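Local coordinates for protein cruciform cutting endonuclease 1, mitochondrial (Schizosaccharomyces pombe, PDB 1KCF) that resolves Holliday junctions in mitochondria, cutting four-way DNA junctions at the point of strand exchange as a homodimeric, magnesium-dependent endonuclease, at residues Ile12-Thr16 and Ser173-Val178; Tyr37-Val42 and Trp238-Gln242; Ser53-Ala57 and Ile66-Trp70; Leu115-Gln119 and Val135-Glu139. One frame throughout, in Å; residues are numbered along the deposited sequence.

Contact 1. Residues Ile12-Thr16 and Ser173-Val178; sequences ICKLT and SYWASV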
loop_
_atom_site.group_PDB
_atom_site.type_symbol
_atom_site.label_atom_id
_atom_site.label_comp_id
_atom_site.label_asym_id
_atom_site.label_seq_id
_atom_site.Cartn_x
_atom_site.Cartn_y
_atom_site.Cartn_z
ATOM N N ILE A 12 16.386 2.355 29.311
ATOM C CA ILE A 12 16.374 3.633 28.614
ATOM C C ILE A 12 15.725 3.471 27.236
ATOM O O ILE A 12 14.958 4.331 26.792
ATOM C CB ILE A 12 17.814 4.186 28.443
ATOM C CG1 ILE A 12 18.392 4.545 29.817
ATOM C CG2 ILE A 12 17.815 5.402 27.525
ATOM C CD1 ILE A 12 19.788 5.131 29.769
ATOM N N CYS A 13 16.032 2.366 26.564
ATOM C CA CYS A 13 15.464 2.103 25.247
ATOM C C CYS A 13 13.949 1.996 25.331
ATOM O O CYS A 13 13.235 2.494 24.461
ATOM C CB CYS A 13 16.054 0.821 24.654
ATOM S SG CYS A 13 17.745 1.032 24.028
ATOM N N LYS A 14 13.462 1.355 26.387
ATOM C CA LYS A 14 12.028 1.203 26.579
ATOM C C LYS A 14 11.377 2.546 26.895
ATOM O O LYS A 14 10.229 2.784 26.527
ATOM C CB LYS A 14 11.742 0.216 27.713
ATOM C CG LYS A 14 10.271 0.131 28.089
ATOM C CD LYS A 14 10.019 -0.883 29.199
ATOM C CE LYS A 14 10.308 -2.300 28.735
ATOM N NZ LYS A 14 10.033 -3.296 29.803
ATOM N N LEU A 15 12.114 3.418 27.577
ATOM C CA LEU A 15 11.594 4.729 27.941
ATOM C C LEU A 15 11.628 5.702 26.771
ATOM O O LEU A 15 11.027 6.772 26.835
ATOM C CB LEU A 15 12.395 5.323 29.103
ATOM C CG LEU A 15 12.362 4.657 30.481
ATOM C CD1 LEU A 15 13.238 5.461 31.426
ATOM C CD2 LEU A 15 10.938 4.587 31.017
ATOM N N THR A 16 12.331 5.333 25.704
ATOM C CA THR A 16 12.439 6.191 24.531
ATOM C C THR A 16 11.867 5.538 23.277
ATOM O O THR A 16 12.063 6.031 22.167
ATOM C CB THR A 16 13.905 6.572 24.264
ATOM O OG1 THR A 16 14.696 5.384 24.167
ATOM C CG2 THR A 16 14.447 7.446 25.394
ATOM N N SER A 173 4.280 -1.354 25.811
ATOM C CA SER A 173 5.347 -1.728 26.730
ATOM C C SER A 173 5.755 -0.504 27.529
ATOM O O SER A 173 5.992 -0.578 28.736
ATOM C CB SER A 173 6.552 -2.263 25.949
ATOM O OG SER A 173 7.730 -2.243 26.736
ATOM N N TYR A 174 5.832 0.627 26.839
ATOM C CA TYR A 174 6.205 1.874 27.476
ATOM C C TYR A 174 5.242 2.264 28.593
ATOM O O TYR A 174 5.654 2.483 29.736
ATOM C CB TYR A 174 6.255 3.008 26.450
ATOM C CG TYR A 174 6.389 4.369 27.093
ATOM C CD1 TYR A 174 7.588 4.771 27.691
ATOM C CD2 TYR A 174 5.301 5.232 27.158
ATOM C CE1 TYR A 174 7.692 6.003 28.343
ATOM C CE2 TYR A 174 5.390 6.458 27.804
ATOM C CZ TYR A 174 6.582 6.840 28.395
ATOM O OH TYR A 174 6.649 8.054 29.041
ATOM N N TRP A 175 3.962 2.357 28.262
ATOM C CA TRP A 175 2.971 2.760 29.249
ATOM C C TRP A 175 2.771 1.771 30.390
ATOM O O TRP A 175 2.470 2.172 31.512
ATOM C CB TRP A 175 1.637 3.063 28.560
ATOM C CG TRP A 175 1.673 4.354 27.790
ATOM C CD1 TRP A 175 1.519 4.515 26.441
ATOM C CD2 TRP A 175 1.917 5.662 28.323
ATOM N NE1 TRP A 175 1.656 5.839 26.102
ATOM C CE2 TRP A 175 1.898 6.566 27.238
ATOM C CE3 TRP A 175 2.150 6.160 29.613
ATOM C CZ2 TRP A 175 2.102 7.939 27.402
ATOM C CZ3 TRP A 175 2.354 7.528 29.776
ATOM C CH2 TRP A 175 2.328 8.399 28.674
ATOM N N ALA A 176 2.947 0.485 30.113
ATOM C CA ALA A 176 2.786 -0.535 31.142
ATOM C C ALA A 176 3.804 -0.334 32.269
ATOM O O ALA A 176 3.450 -0.340 33.449
ATOM C CB ALA A 176 2.953 -1.917 30.534
ATOM N N SER A 177 5.065 -0.146 31.900
ATOM C CA SER A 177 6.124 0.041 32.883
ATOM C C SER A 177 6.068 1.395 33.579
ATOM O O SER A 177 6.469 1.519 34.738
ATOM C CB SER A 177 7.492 -0.138 32.223
ATOM O OG SER A 177 7.644 0.741 31.123
ATOM N N VAL A 178 5.567 2.406 32.879
ATOM C CA VAL A 178 5.481 3.749 33.441
ATOM C C VAL A 178 4.257 3.962 34.323
ATOM O O VAL A 178 4.290 4.771 35.247
ATOM C CB VAL A 178 5.473 4.818 32.324
ATOM C CG1 VAL A 178 5.292 6.207 32.924
ATOM C CG2 VAL A 178 6.769 4.747 31.535
#

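Contact 2. Residues Tyr37-Val42 and Trp238-Gln242; sequences YPTSRV and WMRWQ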
loop_
_atom_site.group_PDB
_atom_site.type_symbol
_atom_site.label_atom_id
_atom_site.label_comp_id
_atom_site.label_asym_id
_atom_site.label_seq_id
_atom_site.Cartn_x
_atom_site.Cartn_y
_atom_site.Cartn_z
ATOM N N TYR A 37 13.251 14.705 16.213
ATOM C CA TYR A 37 12.037 15.085 15.508
ATOM C C TYR A 37 11.291 16.162 16.283
ATOM O O TYR A 37 11.481 16.315 17.487
ATOM C CB TYR A 37 11.112 13.875 15.331
ATOM C CG TYR A 37 11.737 12.668 14.666
ATOM C CD1 TYR A 37 12.226 11.606 15.426
ATOM C CD2 TYR A 37 11.808 12.569 13.272
ATOM C CE1 TYR A 37 12.767 10.471 14.817
ATOM C CE2 TYR A 37 12.348 11.437 12.652
ATOM C CZ TYR A 37 12.822 10.394 13.430
ATOM O OH TYR A 37 13.347 9.268 12.824
ATOM N N PRO A 38 10.431 16.931 15.596
ATOM C CA PRO A 38 9.657 17.991 16.247
ATOM C C PRO A 38 8.623 17.348 17.168
ATOM O O PRO A 38 8.253 16.192 16.968
ATOM C CB PRO A 38 8.980 18.698 15.075
ATOM C CG PRO A 38 9.855 18.374 13.901
ATOM C CD PRO A 38 10.211 16.942 14.141
ATOM N N THR A 39 8.161 18.081 18.175
ATOM C CA THR A 39 7.146 17.554 19.080
ATOM C C THR A 39 5.906 18.434 19.061
ATOM O O THR A 39 5.093 18.385 19.972
ATOM C CB THR A 39 7.647 17.439 20.536
ATOM O OG1 THR A 39 8.220 18.684 20.950
ATOM C CG2 THR A 39 8.670 16.327 20.658
ATOM N N SER A 40 5.776 19.251 18.021
ATOM C CA SER A 40 4.611 20.105 17.867
ATOM C C SER A 40 3.854 19.588 16.647
ATOM O O SER A 40 4.456 19.039 15.725
ATOM C CB SER A 40 5.021 21.571 17.656
ATOM O OG SER A 40 5.772 21.738 16.461
ATOM N N ARG A 41 2.537 19.757 16.653
ATOM C CA ARG A 41 1.697 19.304 15.552
ATOM C C ARG A 41 1.999 17.843 15.208
ATOM O O ARG A 41 2.345 17.503 14.079
ATOM C CB ARG A 41 1.904 20.202 14.328
ATOM C CG ARG A 41 1.693 21.689 14.613
ATOM C CD ARG A 41 1.709 22.519 13.333
ATOM N NE ARG A 41 0.460 22.398 12.580
ATOM C CZ ARG A 41 -0.690 22.962 12.942
ATOM N NH1 ARG A 41 -0.756 23.691 14.048
ATOM N NH2 ARG A 41 -1.778 22.796 12.204
ATOM N N VAL A 42 1.870 16.989 16.213
ATOM C CA VAL A 42 2.111 15.565 16.062
ATOM C C VAL A 42 0.779 14.860 15.815
ATOM O O VAL A 42 -0.129 14.913 16.648
ATOM C CB VAL A 42 2.762 14.991 17.333
ATOM C CG1 VAL A 42 3.019 13.503 17.164
ATOM C CG2 VAL A 42 4.069 15.733 17.622
ATOM N N TRP A 238 4.885 8.737 22.173
ATOM C CA TRP A 238 5.995 9.116 21.309
ATOM C C TRP A 238 6.591 10.476 21.688
ATOM O O TRP A 238 7.805 10.677 21.631
ATOM C CB TRP A 238 5.527 9.160 19.856
ATOM C CG TRP A 238 6.619 9.470 18.887
ATOM C CD1 TRP A 238 7.496 8.586 18.328
ATOM C CD2 TRP A 238 6.951 10.755 18.363
ATOM N NE1 TRP A 238 8.353 9.244 17.478
ATOM C CE2 TRP A 238 8.039 10.583 17.480
ATOM C CE3 TRP A 238 6.436 12.045 18.547
ATOM C CZ2 TRP A 238 8.621 11.642 16.786
ATOM C CZ3 TRP A 238 7.015 13.104 17.856
ATOM C CH2 TRP A 238 8.098 12.893 16.985
ATOM N N MET A 239 5.733 11.416 22.056
ATOM C CA MET A 239 6.208 12.738 22.425
ATOM C C MET A 239 7.053 12.679 23.686
ATOM O O MET A 239 8.017 13.427 23.824
ATOM C CB MET A 239 5.026 13.684 22.616
ATOM C CG MET A 239 4.341 14.042 21.309
ATOM S SD MET A 239 2.705 14.752 21.554
ATOM C CE MET A 239 3.105 16.140 22.538
ATOM N N ARG A 240 6.699 11.782 24.601
ATOM C CA ARG A 240 7.458 11.647 25.832
ATOM C C ARG A 240 8.803 11.004 25.534
ATOM O O ARG A 240 9.803 11.340 26.170
ATOM C CB ARG A 240 6.684 10.821 26.866
ATOM C CG ARG A 240 5.372 11.467 27.301
ATOM C CD ARG A 240 4.753 10.754 28.502
ATOM N NE ARG A 240 5.433 11.090 29.752
ATOM C CZ ARG A 240 5.119 10.581 30.939
ATOM N NH1 ARG A 240 4.130 9.705 31.050
ATOM N NH2 ARG A 240 5.792 10.950 32.020
ATOM N N TRP A 241 8.837 10.089 24.565
ATOM C CA TRP A 241 10.094 9.442 24.203
ATOM C C TRP A 241 11.070 10.502 23.735
ATOM O O TRP A 241 12.233 10.508 24.133
ATOM C CB TRP A 241 9.914 8.429 23.069
ATOM C CG TRP A 241 9.041 7.266 23.394
ATOM C CD1 TRP A 241 8.704 6.815 24.635
ATOM C CD2 TRP A 241 8.394 6.395 22.458
ATOM N NE1 TRP A 241 7.885 5.718 24.533
ATOM C CE2 TRP A 241 7.676 5.437 23.208
ATOM C CE3 TRP A 241 8.352 6.327 21.059
ATOM C CZ2 TRP A 241 6.920 4.422 22.605
ATOM C CZ3 TRP A 241 7.598 5.316 20.458
ATOM C CH2 TRP A 241 6.894 4.380 21.233
ATOM N N GLN A 242 10.589 11.398 22.880
ATOM C CA GLN A 242 11.430 12.457 22.340
ATOM C C GLN A 242 11.937 13.361 23.457
ATOM O O GLN A 242 13.061 13.861 23.399
ATOM C CB GLN A 242 10.653 13.286 21.309
ATOM C CG GLN A 242 9.950 12.466 20.233
ATOM C CD GLN A 242 10.798 11.318 19.718
ATOM O OE1 GLN A 242 11.936 11.515 19.286
ATOM N NE2 GLN A 242 10.245 10.107 19.762
HETATM O O HOH W 1 13.615 13.873 18.904
#

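Contact 3. Residues Ser53-Ala57 and Ile66-Trp70; sequences SYCFA and IIHNW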
loop_
_atom_site.group_PDB
_atom_site.type_symbol
_atom_site.label_atom_id
_atom_site.label_comp_id
_atom_site.label_asym_id
_atom_site.label_seq_id
_atom_site.Cartn_x
_atom_site.Cartn_y
_atom_site.Cartn_z
ATOM N N SER A 53 -8.658 5.882 13.957
ATOM C CA SER A 53 -8.524 6.779 15.092
ATOM C C SER A 53 -7.298 7.667 14.926
ATOM O O SER A 53 -6.298 7.248 14.353
ATOM C CB SER A 53 -8.415 5.983 16.391
ATOM O OG SER A 53 -8.373 6.854 17.508
ATOM N N TYR A 54 -7.386 8.895 15.424
ATOM C CA TYR A 54 -6.272 9.829 15.325
ATOM C C TYR A 54 -6.266 10.776 16.516
ATOM O O TYR A 54 -7.307 11.045 17.119
ATOM C CB TYR A 54 -6.373 10.631 14.022
ATOM C CG TYR A 54 -7.519 11.618 13.991
ATOM C CD1 TYR A 54 -7.397 12.875 14.582
ATOM C CD2 TYR A 54 -8.736 11.289 13.387
ATOM C CE1 TYR A 54 -8.453 13.782 14.580
ATOM C CE2 TYR A 54 -9.800 12.187 13.379
ATOM C CZ TYR A 54 -9.651 13.435 13.977
ATOM O OH TYR A 54 -10.694 14.338 13.976
ATOM N N CYS A 55 -5.080 11.263 16.858
ATOM C CA CYS A 55 -4.910 12.207 17.956
ATOM C C CYS A 55 -3.874 13.219 17.475
ATOM O O CYS A 55 -2.745 12.853 17.142
ATOM C CB CYS A 55 -4.410 11.490 19.217
ATOM S SG CYS A 55 -4.393 12.517 20.735
ATOM N N PHE A 56 -4.267 14.483 17.413
ATOM C CA PHE A 56 -3.372 15.543 16.960
ATOM C C PHE A 56 -2.996 16.346 18.201
ATOM O O PHE A 56 -3.861 16.925 18.857
ATOM C CB PHE A 56 -4.095 16.414 15.924
ATOM C CG PHE A 56 -3.225 17.460 15.276
ATOM C CD1 PHE A 56 -1.992 17.123 14.730
ATOM C CD2 PHE A 56 -3.656 18.782 15.187
ATOM C CE1 PHE A 56 -1.198 18.083 14.106
ATOM C CE2 PHE A 56 -2.869 19.751 14.564
ATOM C CZ PHE A 56 -1.635 19.397 14.022
ATOM N N ALA A 57 -1.706 16.367 18.528
ATOM C CA ALA A 57 -1.246 17.064 19.721
ATOM C C ALA A 57 0.109 17.752 19.582
ATOM O O ALA A 57 0.807 17.586 18.585
ATOM C CB ALA A 57 -1.197 16.086 20.876
ATOM N N ILE A 66 -0.482 18.480 24.845
ATOM C CA ILE A 66 -1.691 19.246 24.602
ATOM C C ILE A 66 -2.415 18.691 23.382
ATOM O O ILE A 66 -1.886 18.703 22.272
ATOM C CB ILE A 66 -1.366 20.733 24.365
ATOM C CG1 ILE A 66 -0.524 21.263 25.530
ATOM C CG2 ILE A 66 -2.665 21.537 24.237
ATOM C CD1 ILE A 66 0.004 22.661 25.320
ATOM N N ILE A 67 -3.628 18.200 23.599
ATOM C CA ILE A 67 -4.429 17.636 22.526
ATOM C C ILE A 67 -5.239 18.713 21.806
ATOM O O ILE A 67 -5.960 19.484 22.437
ATOM C CB ILE A 67 -5.381 16.554 23.082
ATOM C CG1 ILE A 67 -4.552 15.372 23.603
ATOM C CG2 ILE A 67 -6.377 16.122 22.011
ATOM C CD1 ILE A 67 -5.358 14.232 24.173
ATOM N N HIS A 68 -5.114 18.762 20.483
ATOM C CA HIS A 68 -5.836 19.740 19.675
ATOM C C HIS A 68 -7.096 19.117 19.075
ATOM O O HIS A 68 -8.176 19.715 19.078
ATOM C CB HIS A 68 -4.948 20.246 18.537
ATOM C CG HIS A 68 -3.613 20.751 18.986
ATOM N ND1 HIS A 68 -3.471 21.784 19.886
ATOM C CD2 HIS A 68 -2.358 20.376 18.642
ATOM C CE1 HIS A 68 -2.186 22.025 20.078
ATOM N NE2 HIS A 68 -1.489 21.183 19.335
ATOM N N ASN A 69 -6.941 17.914 18.536
ATOM C CA ASN A 69 -8.052 17.198 17.931
ATOM C C ASN A 69 -7.903 15.737 18.285
ATOM O O ASN A 69 -6.786 15.225 18.384
ATOM C CB ASN A 69 -8.054 17.382 16.419
ATOM C CG ASN A 69 -8.202 18.830 16.017
ATOM O OD1 ASN A 69 -7.220 19.566 15.935
ATOM N ND2 ASN A 69 -9.440 19.256 15.783
ATOM N N TRP A 70 -9.029 15.059 18.452
ATOM C CA TRP A 70 -8.998 13.671 18.870
ATOM C C TRP A 70 -10.310 13.010 18.494
ATOM O O TRP A 70 -11.379 13.495 18.872
ATOM C CB TRP A 70 -8.792 13.670 20.383
ATOM C CG TRP A 70 -8.520 12.369 21.012
ATOM C CD1 TRP A 70 -8.032 11.249 20.414
ATOM C CD2 TRP A 70 -8.642 12.064 22.404
ATOM N NE1 TRP A 70 -7.836 10.264 21.347
ATOM C CE2 TRP A 70 -8.204 10.736 22.578
ATOM C CE3 TRP A 70 -9.080 12.788 23.523
ATOM C CZ2 TRP A 70 -8.187 10.108 23.827
ATOM C CZ3 TRP A 70 -9.062 12.164 24.771
ATOM C CH2 TRP A 70 -8.619 10.836 24.910
HETATM O O HOH W 2 -11.320 16.633 15.247
#

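Contact 4. Residues Leu115-Gln119 and Val135-Glu139; sequences LMERQ and VNMLE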
loop_
_atom_site.group_PDB
_atom_site.type_symbol
_atom_site.label_atom_id
_atom_site.label_comp_id
_atom_site.label_asym_id
_atom_site.label_seq_id
_atom_site.Cartn_x
_atom_site.Cartn_y
_atom_site.Cartn_z
ATOM N N LEU A 115 2.517 9.897 12.988
ATOM C CA LEU A 115 2.842 8.612 13.593
ATOM C C LEU A 115 1.800 7.594 13.147
ATOM O O LEU A 115 0.594 7.797 13.325
ATOM C CB LEU A 115 2.826 8.733 15.113
ATOM C CG LEU A 115 3.637 9.896 15.695
ATOM C CD1 LEU A 115 3.506 9.867 17.201
ATOM C CD2 LEU A 115 5.098 9.797 15.274
ATOM N N MET A 116 2.267 6.496 12.573
ATOM C CA MET A 116 1.361 5.474 12.082
ATOM C C MET A 116 1.553 4.136 12.778
ATOM O O MET A 116 2.668 3.641 12.934
ATOM C CB MET A 116 1.548 5.314 10.575
ATOM C CG MET A 116 0.325 4.808 9.831
ATOM S SD MET A 116 0.635 4.750 8.047
ATOM C CE MET A 116 0.359 6.465 7.614
ATOM N N GLU A 117 0.441 3.558 13.201
ATOM C CA GLU A 117 0.443 2.276 13.873
ATOM C C GLU A 117 -0.860 1.607 13.479
ATOM O O GLU A 117 -1.850 2.283 13.228
ATOM C CB GLU A 117 0.510 2.507 15.381
ATOM C CG GLU A 117 0.680 1.280 16.225
ATOM C CD GLU A 117 1.111 1.625 17.641
ATOM O OE1 GLU A 117 0.519 1.074 18.591
ATOM O OE2 GLU A 117 2.043 2.443 17.805
ATOM N N ARG A 118 -0.863 0.287 13.386
ATOM C CA ARG A 118 -2.089 -0.419 13.030
ATOM C C ARG A 118 -2.978 -0.475 14.260
ATOM O O ARG A 118 -2.489 -0.616 15.380
ATOM C CB ARG A 118 -1.793 -1.850 12.576
ATOM C CG ARG A 118 -1.182 -1.985 11.197
ATOM C CD ARG A 118 -0.896 -3.453 10.890
ATOM N NE ARG A 118 -0.378 -3.647 9.538
ATOM C CZ ARG A 118 0.798 -3.198 9.111
ATOM N NH1 ARG A 118 1.596 -2.524 9.932
ATOM N NH2 ARG A 118 1.172 -3.416 7.856
ATOM N N GLN A 119 -4.281 -0.358 14.056
ATOM C CA GLN A 119 -5.204 -0.431 15.174
ATOM C C GLN A 119 -5.119 -1.852 15.727
ATOM O O GLN A 119 -4.656 -2.765 15.041
ATOM C CB GLN A 119 -6.633 -0.138 14.708
ATOM C CG GLN A 119 -7.672 -0.268 15.809
ATOM C CD GLN A 119 -7.534 0.800 16.877
ATOM O OE1 GLN A 119 -7.844 1.969 16.641
ATOM N NE2 GLN A 119 -7.063 0.406 18.057
ATOM N N VAL A 135 -5.914 -3.200 6.241
ATOM C CA VAL A 135 -4.975 -2.316 6.921
ATOM C C VAL A 135 -3.595 -2.265 6.274
ATOM O O VAL A 135 -2.933 -1.228 6.312
ATOM C CB VAL A 135 -4.809 -2.693 8.416
ATOM C CG1 VAL A 135 -6.136 -2.530 9.134
ATOM C CG2 VAL A 135 -4.300 -4.128 8.548
ATOM N N ASN A 136 -3.152 -3.376 5.693
ATOM C CA ASN A 136 -1.846 -3.385 5.044
ATOM C C ASN A 136 -1.904 -2.500 3.801
ATOM O O ASN A 136 -0.957 -1.778 3.487
ATOM C CB ASN A 136 -1.446 -4.808 4.636
ATOM C CG ASN A 136 -1.179 -5.707 5.831
ATOM O OD1 ASN A 136 -1.037 -5.234 6.961
ATOM N ND2 ASN A 136 -1.095 -7.011 5.585
ATOM N N MET A 137 -3.032 -2.567 3.105
ATOM C CA MET A 137 -3.240 -1.799 1.892
ATOM C C MET A 137 -3.306 -0.305 2.191
ATOM O O MET A 137 -2.687 0.498 1.497
ATOM C CB MET A 137 -4.535 -2.246 1.212
ATOM C CG MET A 137 -4.556 -1.996 -0.277
ATOM S SD MET A 137 -6.073 -2.549 -1.056
ATOM C CE MET A 137 -5.995 -4.312 -0.704
ATOM N N LEU A 138 -4.065 0.052 3.222
ATOM C CA LEU A 138 -4.227 1.441 3.633
ATOM C C LEU A 138 -2.868 2.030 3.993
ATOM O O LEU A 138 -2.478 3.083 3.494
ATOM C CB LEU A 138 -5.151 1.525 4.848
ATOM C CG LEU A 138 -6.227 2.612 4.835
ATOM C CD1 LEU A 138 -6.793 2.763 6.242
ATOM C CD2 LEU A 138 -5.639 3.932 4.364
ATOM N N GLU A 139 -2.152 1.335 4.864
ATOM C CA GLU A 139 -0.833 1.767 5.293
ATOM C C GLU A 139 0.092 1.955 4.095
ATOM O O GLU A 139 0.737 2.994 3.954
ATOM C CB GLU A 139 -0.234 0.731 6.249
ATOM C CG GLU A 139 1.234 0.939 6.572
ATOM C CD GLU A 139 1.771 -0.100 7.542
ATOM O OE1 GLU A 139 1.459 -0.003 8.746
ATOM O OE2 GLU A 139 2.496 -1.018 7.104
HETATM O O HOH W 3 2.856 2.040 9.946
#

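Contact 1. Residues Ile12-Thr16 and Ser173-Val178
K14 and Y174 bring helix 6-15 and helix 168-179 together, their CA atoms 5.9 Å apart, in a small surface contact that buries 246 Å² in all. The Y174 ring is carried toward residues 12-16 by a trans first torsion (chi1 169°), and its CD1-CE1 side runs along two backbone carbonyls. K14 O lies near the ring plane at the edge, 3.5 Å from Y174 CD1, while L15 O meets Y174 CE1 obliquely at 3.7 Å. K14 itself passes alongside two serines with its methylenes rather than its ammonium group: K14 CE is 3.3 Å from S173 OG, and K14 CD is 3.5 Å from S177 OG. The chain is straight as far as CD and then bends at chi3 (-66°), which leads NZ on past the S173 hydroxyl. L15 adds an apolar touch with one methyl, L15 CD2 to V178 CG2 at 4.2 Å; that same V178 methyl covers one face of the Y174 ring near its rim. I12 and C13 pack on helix 26-33 of the SAP region, while K14 and L15 bring that region against helix 168-179 of the resolvase region. Helix 224-253 backs the contact through W241, edge-to-face with Y174, and through L233 O, which accepts from W175 NE1.

Contact 2. Residues Tyr37-Val42 and Trp238-Gln242
A trans first torsion (chi1 -177°) sends the W238 indole from helix 224-253 into the bend of loop 37-42, against Y37, P38 and V42. Q242, one turn further on, folds at chi2 (-42°), which doubles its amide back over one face of that indole. The six-membered ring of W238 does most of the touching with its rim. Y37 CB and P38 O both lie at the edge near its plane, P38 O being 3.3 Å from W238 CH2 and Y37 CB 3.6 Å from the same atom. The Y37 and W238 rings themselves meet obliquely, with planes 50° apart. V42 meets both W238 and M239: its CG2 is 4.0 Å from W238 CZ3 and also reaches M239 CG, the V42 and M239 side chains sliding past each other in opposite directions. T39 CG2 slides past Q242, 3.7 Å from Q242 CB. R41 and V42 both face A57 in a G1 beta bulge, where the loop enters strand 42-47.

Polar links are few but specific. Q242 NE2 donates to W238 O at 3.1 Å, and the backbone N of Q242 reaches that oxygen from the opposite face of its carbonyl plane. A water accepts from Y37 N at 2.8 Å and donates to Q242 OE1 at 2.9 Å. Both ends of the Q242 amide are thus engaged, one by its own helix and one by the loop through water, which probably fixes its rotation. Direct contacts are otherwise van der Waals, around W238, from V42 to M239 and from T39 to Q242.

Contact 3. Residues Ser53-Ala57 and Ile66-Trp70
The W70 indole carries C55 SG and I67 CD1 over the same face and Y54 O at its edge, and it also stacks with the W215 ring. C55 SG stands 4.1 Å from the centroid of the W70 five-membered ring, 20° off the ring normal, a sulfur-aromatic contact; its position anti to the backbone N (chi1 -171°) directs it over the ring. Y54 O is 3.4 Å from W70 CD1. F56, on the other side of the sheet, has N69 OD1 at its edge, 3.7 Å from F56 CD2, and meets the H68 ring obliquely, planes 58° apart. The H68 ring has I66 O above the centre of one face, and its NE2 is hydrogen-bonded to S58 OG. N69 CB touches the edge of the Y54 ring, and a water 2.7 Å from Y54 OH also accepts from N69 ND2.

The backbones run antiparallel. F56 N donates to N69 O at 2.8 Å in a nearly straight bond, and F56 O takes two donors: H68 N at 2.8 Å and, on a lone pair, N69 N at 3.3 Å. H68 and N69 therefore both face F56, a classic beta bulge that shifts the register by one, so that C55 pairs with W70 but A57 with I67. W70 NE1 donates to M228 O of helix 224-253. The two segments belong to the hairpin of strands 52-59 and 65-73 within the mixed RNase H-like sheet of RuvC-family resolvases; strand 42-47, which bears the magnesium-binding residue D46, lies antiparallel beside strand 52-59.

Contact 4. Residues Leu115-Gln119 and Val135-Glu139
R118 and E139 make the charged part of this contact, between strand 113-118 and helix 128-151, whose touching parts run nearly antiparallel (167°) with axes 9.9 Å apart. The salt bridge joins R118 NH1 to E139 OE1 at 2.8 Å. OE1 lies over one face of the guanidinium, and the carboxylate and guanidinium planes are 85° apart; a further bond, R118 NH2 to E139 OE2, is weak. In the hydrogen bonds to the neutral amide, R118 grips N136 OD1 side-on with two nitrogens, NE at 3.1 Å and NH2 at 3.0 Å. OD1 lies in the guanidinium plane; NE points almost straight down the amide C=O, whereas NH2 comes from above the amide plane. The extended R118 chain, straight from CG to NE, carries the group across to the helix. Van der Waals touches are light: V135 CG2 is 4.2 Å from R118 CD, and M116 SD is 4.1 Å from E139 CG. N136 and E139 also pack on L133 and P91 of the second subunit. The guanidinium is thus held both at its edge and over a face, which probably fixes its orientation; the R118 side chain comes within about 6 Å of that of the magnesium-binding D46.

In the fold
Along the chain, contacts 3 and 4 follow one another inside the loops closed by contacts 1 and 2, whose own segments alternate. Contacts 3 and 4, centres about 17 Å apart, lie on the same mixed sheet; contact 2 touches both, through strand 42-47 and through W238 against L115. Contact 1 lies further out, about 15 Å from contact 2 between centres and about 21 and 22 Å from contacts 3 and 4, yet it meets contact 2 through W241. Helix 224-253, which carries the magnesium-binding residue D230, therefore links the SAP end of the chain to the sheet that carries D46, and contact 4 extends from that sheet to the subunit interface of the homodimer.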